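Local coordinates for glutathione S-transferase (Sulfitobacter, PDB 4GF0) that binds glutathione and probably conjugates it to electrophilic substrates, at the interface of chains A and B. Coordinates in Å, arbitrary orientation; residue numbers count along the deposited sequence, not the author numbering. Chains: chain A/B, Glutathione S-transferase.

The interface of chains A and B. Residues chain A 119-122, 125; chain B 124-125, 128, 132.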
# COMPACT_ATOMS: atom_id res chain seq x y z
N TRP A 119 -11.35 9.21 -9.91
CA TRP A 119 -12.49 8.34 -9.66
C TRP A 119 -13.83 8.92 -10.13
O TRP A 119 -14.84 8.23 -10.08
CB TRP A 119 -12.59 8.01 -8.16
CG TRP A 119 -11.33 7.44 -7.60
CD1 TRP A 119 -10.86 6.17 -7.77
CD2 TRP A 119 -10.37 8.12 -6.77
NE1 TRP A 119 -9.66 6.02 -7.11
CE2 TRP A 119 -9.35 7.19 -6.49
CE3 TRP A 119 -10.29 9.41 -6.26
CZ2 TRP A 119 -8.24 7.53 -5.70
CZ3 TRP A 119 -9.19 9.74 -5.47
CH2 TRP A 119 -8.18 8.80 -5.20
N ALA A 120 -13.81 10.17 -10.56
CA ALA A 120 -15.03 10.87 -10.98
C ALA A 120 -14.72 11.85 -12.10
O ALA A 120 -13.56 12.17 -12.34
CB ALA A 120 -15.66 11.62 -9.80
N LYS A 121 -15.76 12.33 -12.78
CA LYS A 121 -15.59 13.23 -13.91
C LYS A 121 -16.21 14.60 -13.71
O LYS A 121 -15.76 15.58 -14.31
CB LYS A 121 -16.15 12.59 -15.18
CG LYS A 121 -15.13 11.76 -15.95
CD LYS A 121 -15.80 10.85 -16.97
CE LYS A 121 -14.78 9.94 -17.65
NZ LYS A 121 -13.95 10.64 -18.67
N GLN A 122 -17.23 14.68 -12.87
CA GLN A 122 -17.98 15.93 -12.71
C GLN A 122 -17.41 16.88 -11.65
O GLN A 122 -16.94 16.45 -10.59
CB GLN A 122 -19.46 15.64 -12.41
CG GLN A 122 -20.10 14.69 -13.40
CD GLN A 122 -20.01 15.20 -14.83
OE1 GLN A 122 -20.06 16.40 -15.08
NE2 GLN A 122 -19.87 14.27 -15.78
N SER A 125 -18.90 16.63 -8.30
CA SER A 125 -18.35 15.49 -7.57
C SER A 125 -17.02 15.85 -6.92
O SER A 125 -16.72 15.44 -5.80
CB SER A 125 -18.16 14.28 -8.48
OG SER A 125 -19.41 13.86 -9.02
N SER B 124 -25.48 12.44 -6.49
CA SER B 124 -24.93 12.70 -7.81
C SER B 124 -23.45 12.31 -7.90
O SER B 124 -22.99 11.89 -8.96
CB SER B 124 -25.14 14.17 -8.21
OG SER B 124 -24.61 15.04 -7.23
N SER B 125 -22.72 12.45 -6.80
CA SER B 125 -21.32 12.03 -6.77
C SER B 125 -21.22 10.52 -6.85
O SER B 125 -20.33 9.97 -7.50
CB SER B 125 -20.61 12.53 -5.50
OG SER B 125 -20.64 13.94 -5.43
N ASP B 128 -21.73 9.39 -10.46
CA ASP B 128 -20.47 9.69 -11.16
C ASP B 128 -19.42 8.61 -10.88
O ASP B 128 -18.84 8.06 -11.82
CB ASP B 128 -19.96 11.06 -10.69
CG ASP B 128 -18.88 11.64 -11.59
OD1 ASP B 128 -18.35 10.96 -12.50
OD2 ASP B 128 -18.52 12.82 -11.36
N GLN B 132 -17.67 5.43 -13.47
CA GLN B 132 -16.25 5.39 -13.82
C GLN B 132 -15.61 4.03 -13.54
O GLN B 132 -14.54 3.73 -14.08
CB GLN B 132 -15.46 6.47 -13.07
CG GLN B 132 -16.09 7.85 -13.11
CD GLN B 132 -16.43 8.29 -14.52
OE1 GLN B 132 -15.72 7.98 -15.47
NE2 GLN B 132 -17.54 9.03 -14.65
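This is one patch of the two-fold symmetric dimer interface of the glutathione transferase family; a carboxylate, B:Asp128, bridges the chains here. It binds two backbone N-H groups of the loop leading into helix 123-148 of chain A and the hydroxyl of A:Ser125 in that helix's first turn. Such dimers are usual in this family, and this contact and its twin probably help to hold the two subunits together. B:Asp128 projects from helix 123-148 of its own chain. Its CG lies anti to the backbone N (chi1 -165°), which carries the carboxylate across to the loop at A:Ala120 to A:Gln122. B:Asp128 OD1 accepts a hydrogen bond from A:Lys121 N at 2.9 Å, on the syn side but 23° out of the carboxylate plane. OD2 accepts from more than one donor. B:Asp128 OD2 uses its syn lone pair for A:Gln122 N at 2.7 Å. The anti lone pair of B:Asp128 OD2 receives the hydroxyl A:Ser125 OG, also at 2.7 Å. The helix start may further stabilise the negative charge. Replacing B:Asp128 by an alanine is likely to leave the N-H groups of A:Lys121 and A:Gln122 and the A:Ser125 hydroxyl without this acceptor, and the B:Gln132 amide without one of its partners. B:Gln132 steadies the carboxylate from its own side, its amide NE2 lying 3.0 Å from B:Asp128 OD1. The B:Gln132 chain bends at chi2 (-51°), bringing its amide against the aliphatic part of A:Lys121, with A:Lys121 CD 3.6 Å from B:Gln132 CD.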